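PDB 2IHR: peptide chain release factor RF2 from Thermus thermophilus, which directs the termination of translation at the stop codons UGA and UAA, carrying the GGQ peptide-hydrolysis motif into the peptidyl-transferase centre of the ribosome. Local coordinates for residues A133-R138 and L189-P194; G199-S204 and L316-V321; L328-P333 and D338-D343. All blocks are in the same frame, centred on the assembly; numbering follows the deposited sequence.

Contact 1. Residues A133-R138 and L189-P194; sequences AEMLLR and LVRPSP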
loop_
_atom_site.group_PDB
_atom_site.type_symbol
_atom_site.label_atom_id
_atom_site.label_comp_id
_atom_site.label_asym_id
_atom_site.label_seq_id
_atom_site.Cartn_x
_atom_site.Cartn_y
_atom_site.Cartn_z
ATOM N N ALA A 133 -10.994 6.550 14.123
ATOM C CA ALA A 133 -11.094 5.971 12.802
ATOM C C ALA A 133 -11.211 7.117 11.720
ATOM O O ALA A 133 -10.584 7.087 10.631
ATOM C CB ALA A 133 -12.309 5.038 12.779
ATOM N N GLU A 134 -12.005 8.134 12.029
ATOM C CA GLU A 134 -12.156 9.242 11.114
ATOM C C GLU A 134 -10.799 9.967 10.986
ATOM O O GLU A 134 -10.446 10.502 9.923
ATOM C CB GLU A 134 -13.226 10.174 11.647
ATOM C CG GLU A 134 -13.606 11.284 10.691
ATOM C CD GLU A 134 -14.719 12.113 11.255
ATOM O OE1 GLU A 134 -15.567 11.515 11.939
ATOM O OE2 GLU A 134 -14.754 13.340 11.019
ATOM N N MET A 135 -10.035 9.954 12.079
ATOM C CA MET A 135 -8.743 10.591 12.107
ATOM C C MET A 135 -7.762 9.927 11.184
ATOM O O MET A 135 -7.020 10.595 10.429
ATOM C CB MET A 135 -8.196 10.619 13.534
ATOM C CG MET A 135 -8.997 11.563 14.497
ATOM S SD MET A 135 -7.992 11.893 15.966
ATOM C CE MET A 135 -9.008 11.168 17.225
ATOM N N LEU A 136 -7.741 8.605 11.245
ATOM C CA LEU A 136 -6.872 7.836 10.387
ATOM C C LEU A 136 -7.314 8.083 8.924
ATOM O O LEU A 136 -6.456 8.213 8.044
ATOM C CB LEU A 136 -6.983 6.348 10.770
ATOM C CG LEU A 136 -6.351 5.877 12.103
ATOM C CD1 LEU A 136 -6.990 4.548 12.565
ATOM C CD2 LEU A 136 -4.831 5.704 11.927
ATOM N N LEU A 137 -8.639 8.145 8.680
ATOM C CA LEU A 137 -9.212 8.380 7.338
ATOM C C LEU A 137 -8.705 9.708 6.773
ATOM O O LEU A 137 -8.351 9.807 5.614
ATOM C CB LEU A 137 -10.752 8.464 7.386
ATOM C CG LEU A 137 -11.648 8.079 6.153
ATOM C CD1 LEU A 137 -12.846 9.007 6.086
ATOM C CD2 LEU A 137 -10.899 8.109 4.862
ATOM N N ARG A 138 -8.717 10.732 7.611
ATOM C CA ARG A 138 -8.242 12.051 7.249
ATOM C C ARG A 138 -6.711 11.937 6.998
ATOM O O ARG A 138 -6.139 12.545 6.055
ATOM C CB ARG A 138 -8.540 12.973 8.417
ATOM C CG ARG A 138 -8.913 14.400 8.071
ATOM C CD ARG A 138 -10.355 14.660 8.471
ATOM N NE ARG A 138 -10.527 14.505 9.907
ATOM C CZ ARG A 138 -11.671 14.684 10.559
ATOM N NH1 ARG A 138 -12.779 15.032 9.904
ATOM N NH2 ARG A 138 -11.698 14.510 11.873
ATOM N N LEU A 189 -4.434 4.752 19.791
ATOM C CA LEU A 189 -4.535 6.152 20.167
ATOM C C LEU A 189 -4.631 6.363 21.663
ATOM O O LEU A 189 -5.454 5.773 22.337
ATOM C CB LEU A 189 -5.773 6.772 19.508
ATOM C CG LEU A 189 -5.898 8.311 19.294
ATOM C CD1 LEU A 189 -6.985 8.842 20.189
ATOM C CD2 LEU A 189 -4.605 9.022 19.516
ATOM N N VAL A 190 -3.782 7.225 22.177
ATOM C CA VAL A 190 -3.784 7.548 23.589
ATOM C C VAL A 190 -3.863 9.061 23.780
ATOM O O VAL A 190 -3.050 9.830 23.217
ATOM C CB VAL A 190 -2.511 7.051 24.251
ATOM C CG1 VAL A 190 -2.650 7.145 25.740
ATOM C CG2 VAL A 190 -2.211 5.634 23.778
ATOM N N ARG A 191 -4.858 9.474 24.558
ATOM C CA ARG A 191 -5.093 10.885 24.890
ATOM C C ARG A 191 -6.354 10.946 25.693
ATOM O O ARG A 191 -7.072 9.946 25.825
ATOM C CB ARG A 191 -5.339 11.742 23.641
ATOM C CG ARG A 191 -6.645 11.408 22.969
ATOM C CD ARG A 191 -7.036 12.351 21.853
ATOM N NE ARG A 191 -8.350 11.953 21.369
ATOM C CZ ARG A 191 -8.940 12.457 20.296
ATOM N NH1 ARG A 191 -8.314 13.393 19.577
ATOM N NH2 ARG A 191 -10.168 12.046 19.960
ATOM N N PRO A 192 -6.620 12.107 26.283
ATOM C CA PRO A 192 -7.865 12.223 27.052
ATOM C C PRO A 192 -9.023 12.480 26.028
ATOM O O PRO A 192 -8.894 13.283 25.086
ATOM C CB PRO A 192 -7.583 13.396 28.006
ATOM C CG PRO A 192 -6.432 14.184 27.319
ATOM C CD PRO A 192 -5.590 13.055 26.758
ATOM N N SER A 193 -10.143 11.783 26.205
ATOM C CA SER A 193 -11.272 11.898 25.282
ATOM C C SER A 193 -12.078 13.186 25.316
ATOM O O SER A 193 -12.444 13.661 26.387
ATOM C CB SER A 193 -12.240 10.720 25.509
ATOM O OG SER A 193 -13.438 10.829 24.735
ATOM N N PRO A 194 -12.359 13.780 24.138
ATOM C CA PRO A 194 -13.160 15.006 24.209
ATOM C C PRO A 194 -14.532 14.647 24.782
ATOM O O PRO A 194 -15.173 15.460 25.424
ATOM C CB PRO A 194 -13.251 15.470 22.749
ATOM C CG PRO A 194 -12.945 14.217 21.920
ATOM C CD PRO A 194 -11.888 13.518 22.765
#

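Contact 2. Residues G199-S204 and L316-V321; sequences GRRHTS and LDKNYV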
loop_
_atom_site.group_PDB
_atom_site.type_symbol
_atom_site.label_atom_id
_atom_site.label_comp_id
_atom_site.label_asym_id
_atom_site.label_seq_id
_atom_site.Cartn_x
_atom_site.Cartn_y
_atom_site.Cartn_z
ATOM N N GLY A 199 -10.442 14.583 32.646
ATOM C CA GLY A 199 -9.327 14.511 31.714
ATOM C C GLY A 199 -8.602 13.171 31.763
ATOM O O GLY A 199 -7.384 13.109 31.641
ATOM N N ARG A 200 -9.346 12.089 31.935
ATOM C CA ARG A 200 -8.750 10.768 32.015
ATOM C C ARG A 200 -8.282 10.274 30.621
ATOM O O ARG A 200 -9.062 10.303 29.653
ATOM C CB ARG A 200 -9.781 9.811 32.638
ATOM C CG ARG A 200 -9.367 8.352 32.684
ATOM C CD ARG A 200 -10.574 7.478 32.355
ATOM N NE ARG A 200 -10.241 6.408 31.410
ATOM C CZ ARG A 200 -11.150 5.666 30.779
ATOM N NH1 ARG A 200 -12.449 5.879 31.000
ATOM N NH2 ARG A 200 -10.769 4.728 29.921
ATOM N N ARG A 201 -7.015 9.842 30.530
ATOM C CA ARG A 201 -6.447 9.332 29.277
ATOM C C ARG A 201 -7.262 8.123 28.817
ATOM O O ARG A 201 -7.555 7.218 29.604
ATOM C CB ARG A 201 -4.986 8.839 29.434
ATOM C CG ARG A 201 -4.052 9.607 30.383
ATOM C CD ARG A 201 -2.873 10.334 29.652
ATOM N NE ARG A 201 -2.099 9.520 28.687
ATOM C CZ ARG A 201 -0.954 8.878 28.939
ATOM N NH1 ARG A 201 -0.414 8.927 30.151
ATOM N NH2 ARG A 201 -0.325 8.215 27.966
ATOM N N HIS A 202 -7.637 8.105 27.549
ATOM C CA HIS A 202 -8.359 6.962 27.017
ATOM C C HIS A 202 -7.412 6.273 26.067
ATOM O O HIS A 202 -6.391 6.826 25.640
ATOM C CB HIS A 202 -9.620 7.367 26.256
ATOM C CG HIS A 202 -10.805 7.632 27.136
ATOM N ND1 HIS A 202 -10.733 8.431 28.262
ATOM C CD2 HIS A 202 -12.101 7.253 27.026
ATOM C CE1 HIS A 202 -11.936 8.533 28.803
ATOM N NE2 HIS A 202 -12.785 7.829 28.073
ATOM N N THR A 203 -7.744 5.038 25.759
ATOM C CA THR A 203 -6.943 4.265 24.847
ATOM C C THR A 203 -7.973 3.796 23.867
ATOM O O THR A 203 -9.042 3.376 24.273
ATOM C CB THR A 203 -6.262 3.118 25.572
ATOM O OG1 THR A 203 -5.440 3.656 26.636
ATOM C CG2 THR A 203 -5.420 2.325 24.601
ATOM N N SER A 204 -7.666 3.917 22.579
ATOM C CA SER A 204 -8.614 3.567 21.536
ATOM C C SER A 204 -7.890 2.815 20.464
ATOM O O SER A 204 -6.653 2.882 20.378
ATOM C CB SER A 204 -9.209 4.824 20.924
ATOM O OG SER A 204 -9.963 5.559 21.858
ATOM N N LEU A 316 -0.717 11.248 21.972
ATOM C CA LEU A 316 -0.804 12.682 21.907
ATOM C C LEU A 316 -0.547 13.586 23.090
ATOM O O LEU A 316 -0.044 14.684 22.899
ATOM C CB LEU A 316 -2.144 13.011 21.260
ATOM C CG LEU A 316 -2.504 12.120 20.031
ATOM C CD1 LEU A 316 -3.673 12.748 19.351
ATOM C CD2 LEU A 316 -1.370 11.930 18.973
ATOM N N ASP A 317 -0.879 13.170 24.298
ATOM C CA ASP A 317 -0.603 14.016 25.458
ATOM C C ASP A 317 0.872 13.994 25.813
ATOM O O ASP A 317 1.303 14.723 26.701
ATOM C CB ASP A 317 -1.381 13.541 26.674
ATOM C CG ASP A 317 -1.437 12.040 26.750
ATOM O OD1 ASP A 317 -0.376 11.384 26.618
ATOM O OD2 ASP A 317 -2.546 11.513 26.928
ATOM N N LYS A 318 1.644 13.140 25.154
ATOM C CA LYS A 318 3.072 13.048 25.421
ATOM C C LYS A 318 3.814 13.320 24.120
ATOM O O LYS A 318 5.009 13.114 24.012
ATOM C CB LYS A 318 3.412 11.658 26.008
ATOM C CG LYS A 318 2.895 11.518 27.440
ATOM C CD LYS A 318 2.584 10.078 27.833
ATOM C CE LYS A 318 3.076 9.738 29.253
ATOM N NZ LYS A 318 4.544 9.309 29.258
ATOM N N ASN A 319 3.071 13.732 23.105
ATOM C CA ASN A 319 3.640 14.139 21.824
ATOM C C ASN A 319 4.595 13.315 21.022
ATOM O O ASN A 319 5.647 13.804 20.609
ATOM C CB ASN A 319 4.292 15.518 21.965
ATOM C CG ASN A 319 3.300 16.600 22.228
ATOM O OD1 ASN A 319 3.661 17.765 22.337
ATOM N ND2 ASN A 319 2.028 16.228 22.327
ATOM N N TYR A 320 4.221 12.090 20.741
ATOM C CA TYR A 320 5.057 11.237 19.915
ATOM C C TYR A 320 4.158 10.185 19.268
ATOM O O TYR A 320 3.041 9.897 19.758
ATOM C CB TYR A 320 6.178 10.573 20.749
ATOM C CG TYR A 320 5.707 9.528 21.745
ATOM C CD1 TYR A 320 5.647 8.193 21.408
ATOM C CD2 TYR A 320 5.322 9.889 23.024
ATOM C CE1 TYR A 320 5.236 7.244 22.315
ATOM C CE2 TYR A 320 4.903 8.960 23.929
ATOM C CZ TYR A 320 4.868 7.618 23.582
ATOM O OH TYR A 320 4.522 6.648 24.537
ATOM N N VAL A 321 4.648 9.668 18.141
ATOM C CA VAL A 321 4.032 8.602 17.353
ATOM C C VAL A 321 5.161 7.574 17.293
ATOM O O VAL A 321 6.290 7.911 17.018
ATOM C CB VAL A 321 3.666 9.071 15.964
ATOM C CG1 VAL A 321 3.556 7.894 15.034
ATOM C CG2 VAL A 321 2.309 9.804 16.060
#

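Contact 3. Residues L328-P333 and D338-D343; sequences LMRHDP and DGDLMD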
loop_
_atom_site.group_PDB
_atom_site.type_symbol
_atom_site.label_atom_id
_atom_site.label_comp_id
_atom_site.label_asym_id
_atom_site.label_seq_id
_atom_site.Cartn_x
_atom_site.Cartn_y
_atom_site.Cartn_z
ATOM N N LEU A 328 10.752 3.302 14.561
ATOM C CA LEU A 328 10.804 4.732 14.211
ATOM C C LEU A 328 9.974 5.565 15.146
ATOM O O LEU A 328 8.780 5.330 15.300
ATOM C CB LEU A 328 10.254 4.930 12.814
ATOM C CG LEU A 328 10.768 6.003 11.839
ATOM C CD1 LEU A 328 9.793 6.091 10.704
ATOM C CD2 LEU A 328 10.892 7.324 12.451
ATOM N N MET A 329 10.588 6.533 15.799
ATOM C CA MET A 329 9.809 7.373 16.687
ATOM C C MET A 329 9.877 8.825 16.194
ATOM O O MET A 329 10.962 9.348 15.936
ATOM C CB MET A 329 10.319 7.244 18.128
ATOM C CG MET A 329 10.442 8.555 18.835
ATOM S SD MET A 329 9.836 8.468 20.465
ATOM C CE MET A 329 11.025 9.395 21.357
ATOM N N ARG A 330 8.708 9.445 16.066
ATOM C CA ARG A 330 8.536 10.835 15.605
ATOM C C ARG A 330 7.902 11.713 16.683
ATOM O O ARG A 330 6.931 11.312 17.319
ATOM C CB ARG A 330 7.628 10.869 14.354
ATOM C CG ARG A 330 8.318 10.406 13.124
ATOM C CD ARG A 330 7.580 10.750 11.890
ATOM N NE ARG A 330 7.269 12.175 11.727
ATOM C CZ ARG A 330 6.671 12.676 10.646
ATOM N NH1 ARG A 330 6.324 11.896 9.624
ATOM N NH2 ARG A 330 6.378 13.951 10.597
ATOM N N HIS A 331 8.415 12.933 16.841
ATOM C CA HIS A 331 7.909 13.851 17.858
ATOM C C HIS A 331 6.860 14.855 17.428
ATOM O O HIS A 331 6.395 15.662 18.238
ATOM C CB HIS A 331 9.068 14.584 18.502
ATOM C CG HIS A 331 9.629 13.863 19.686
ATOM N ND1 HIS A 331 10.772 13.083 19.617
ATOM C CD2 HIS A 331 9.147 13.729 20.950
ATOM C CE1 HIS A 331 10.969 12.504 20.791
ATOM N NE2 HIS A 331 9.997 12.878 21.615
ATOM N N ASP A 332 6.446 14.758 16.172
ATOM C CA ASP A 332 5.464 15.663 15.590
ATOM C C ASP A 332 4.229 14.911 15.105
ATOM O O ASP A 332 3.920 14.868 13.891
ATOM C CB ASP A 332 6.132 16.384 14.416
ATOM C CG ASP A 332 6.843 15.412 13.466
ATOM O OD1 ASP A 332 7.459 14.393 13.934
ATOM O OD2 ASP A 332 6.794 15.695 12.252
ATOM N N PRO A 333 3.505 14.291 16.034
ATOM C CA PRO A 333 2.317 13.561 15.629
ATOM C C PRO A 333 1.344 14.409 14.835
ATOM O O PRO A 333 0.552 13.896 14.029
ATOM C CB PRO A 333 1.751 13.061 16.977
ATOM C CG PRO A 333 2.320 14.063 17.968
ATOM C CD PRO A 333 3.709 14.205 17.478
ATOM N N ASP A 338 -1.335 14.525 9.505
ATOM C CA ASP A 338 -1.835 15.359 8.466
ATOM C C ASP A 338 -1.363 14.892 7.076
ATOM O O ASP A 338 -1.497 15.604 6.073
ATOM C CB ASP A 338 -1.388 16.762 8.829
ATOM C CG ASP A 338 -1.716 17.779 7.785
ATOM O OD1 ASP A 338 -2.906 18.088 7.517
ATOM O OD2 ASP A 338 -0.727 18.260 7.250
ATOM N N GLY A 339 -0.801 13.685 7.033
ATOM C CA GLY A 339 -0.371 13.112 5.793
ATOM C C GLY A 339 1.097 12.784 5.668
ATOM O O GLY A 339 1.499 11.863 4.915
ATOM N N ASP A 340 1.942 13.511 6.377
ATOM C CA ASP A 340 3.367 13.247 6.212
ATOM C C ASP A 340 3.769 11.844 6.741
ATOM O O ASP A 340 4.238 11.700 7.885
ATOM C CB ASP A 340 4.109 14.392 6.895
ATOM C CG ASP A 340 5.611 14.164 7.022
ATOM O OD1 ASP A 340 6.215 13.505 6.109
ATOM O OD2 ASP A 340 6.171 14.672 8.044
ATOM N N LEU A 341 3.633 10.829 5.883
ATOM C CA LEU A 341 3.932 9.441 6.242
ATOM C C LEU A 341 5.151 8.735 5.651
ATOM O O LEU A 341 5.556 7.645 6.121
ATOM C CB LEU A 341 2.745 8.574 5.860
ATOM C CG LEU A 341 1.393 8.921 6.420
ATOM C CD1 LEU A 341 0.317 7.945 5.843
ATOM C CD2 LEU A 341 1.512 8.930 7.910
ATOM N N MET A 342 5.746 9.323 4.631
ATOM C CA MET A 342 6.826 8.645 3.962
ATOM C C MET A 342 7.893 7.955 4.764
ATOM O O MET A 342 8.286 6.840 4.439
ATOM C CB MET A 342 7.470 9.588 2.951
ATOM C CG MET A 342 6.580 9.876 1.754
ATOM S SD MET A 342 5.871 8.387 0.963
ATOM C CE MET A 342 7.265 7.290 0.852
ATOM N N ASP A 343 8.385 8.586 5.808
ATOM C CA ASP A 343 9.471 7.972 6.560
ATOM C C ASP A 343 9.023 6.765 7.359
ATOM O O ASP A 343 9.830 5.873 7.655
ATOM C CB ASP A 343 10.171 9.028 7.441
ATOM C CG ASP A 343 9.320 9.523 8.625
ATOM O OD1 ASP A 343 8.062 9.532 8.574
ATOM O OD2 ASP A 343 9.949 9.940 9.637
#

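Contact 1. Residues A133-R138 and L189-P194
Met135, midway along helix 127-145, points at the place where strand 185-190 runs out, so that a helical turn faces Leu189 and Arg191, with the chain turning a corner at the latter. This is helix-on-sheet packing in a mixed alpha-beta domain, at the end of an inner strand: Leu189 is still hydrogen-bonded through its backbone to Ser204 of the next strand, and its side chain also rests on Trp132 of the same helix. The central pair is Met135 and Arg191, whose side chains arrive from opposite directions. The thioether bends at its last torsion (chi3 -117°), which lays the CE methyl over one face of the guanidinium, 3.1 Å from Arg191 NH2 and 3.3 Å from Arg191 NH1. The sulfur stands farther back, with Met135 SD 3.9 Å from Arg191 NH1. Arg191 reaches the methyl on a chain stretched from CG to NE, after its CG takes the position between backbone N and carbonyl carbon (chi1 68°). Glu128 and Asp131 of the same helix form salt bridges with Arg191 NH2, so the methionine supplies an apolar cover for a charged group that is held by two carboxylates. Apolar contact between the segments is slighter and comes from the same methyl, Met135 CE lying 4.3 Å from Leu189 CD1.

Contact 2. Residues G199-S204 and L316-V321
Arg201 and Asp317 meet in a salt bridge at the protein surface, with Arg201 NE 2.7 Å from Asp317 OD2. The two side chains cross at about a right angle, and their planes do too: guanidinium and carboxylate stand 82° apart. The pair is therefore not the coplanar, two-pronged arrangement often drawn for arginine and aspartate. One carboxylate oxygen sits by NE, while the other lies over a face of the guanidinium, Asp317 OD1 being 3.5 Å from Arg201 CZ. Bends at chi2 and chi3 of the arginine (-114° and -49°) fold its end back into this crossed position.

The salt bridge reaches across one strand of the mixed sheet. Strand 185-190 runs between strand 201-213 and the hairpin of strands 312-315 and 320-323, and the arginine passes over it, touching Val190 and Val315 on the way; Asp317 leans on Pro192. The hairpin turns through residues 316-319 and enters its second strand with a G1 beta bulge, in which Asn319 and Tyr320 both face Val315.

Van der Waals contact is supplied by Lys318, whose methylenes cross the same guanidinium, with Lys318 CD 3.5 Å from Arg201 NH2 and Lys318 CE 3.7 Å from Arg201 NH1. The ammonium itself stays apart, Lys318 NZ lying 5.1 Å from Arg201 NH1.

The side-chain hydrogen bonds here are local to each segment. His202 ND1 donates to Arg200 O at 2.9 Å, approaching from above the carbonyl plane, and Asn319 ND2 makes a weak bond to Leu316 O within the turn.

Contact 3. Residues L328-P333 and D338-D343
Arg330 reaches out from strand 329-330 toward Asp340 and Asp343, and its guanidinium becomes the hub of a salt-bridge network completed by Asp332 of its own segment. Each carboxylate is turned differently. Asp332 lies at the edge, in the guanidinium plane: Arg330 NE gives a nearly straight bond to Asp332 OD1 at 3.1 Å, while NH2 meets Asp332 OD2 at a separation too short to be trusted in detail. Asp340 also comes in near the edge, but its carboxylate is tilted 59° from the guanidinium, and Arg330 NH2 approaches Asp340 OD2 from above the carboxylate plane, at 2.7 Å. Asp343 arrives from the direction opposite to the arginine, its plane turned 70°, and a weak bond joins Arg330 NH1 to Asp343 OD1 at 3.1 Å. Its other oxygen lies against the chain, Asp343 OD2 being 3.4 Å from Arg330 CD. A bend at chi3 (55°) swings the guanidinium into this group of acids.

Asp340 follows a Schellman motif closing helix 333-336, with Gly339 as its C-prime residue; it centres an inverse gamma turn, and its carbonyl O takes a further weak bond from Arg330 NH1. Asp343 lies in the first turn of helix 342-353. Beside the polar cluster Leu328 crosses Asp343 at about a right angle, its CD1 3.1 Å from the backbone Asp343 O.

With three carboxylates around one cation, Asp332 OD2 and Asp340 OD2 sit only 4.4 Å apart; the buried arginine probably offsets their mutual repulsion and helps keep the clustered aspartates ionised.

In the fold
Followed from the N terminus, the chain closes three loops in series; none encloses or crosses another. Contact 1 brings the chain after strand 185-190 back to helix 127-145, 50 residues lying between its segments. Contact 2 opens just beyond it and closes the longest loop, a 111-residue excursion that includes the three-stranded sheet and helix 268-294 before returning to the main sheet. Contact 3 is local, bridging only helix 333-336 between edge strand 329-330 and the start of helix 342-353. Probable backbone hydrogen bonds join neighbours: Arg191 O to His202 N between contacts 1 and 2, Val321 N to Arg330 O between contacts 2 and 3. All three reach the same mixed sheet.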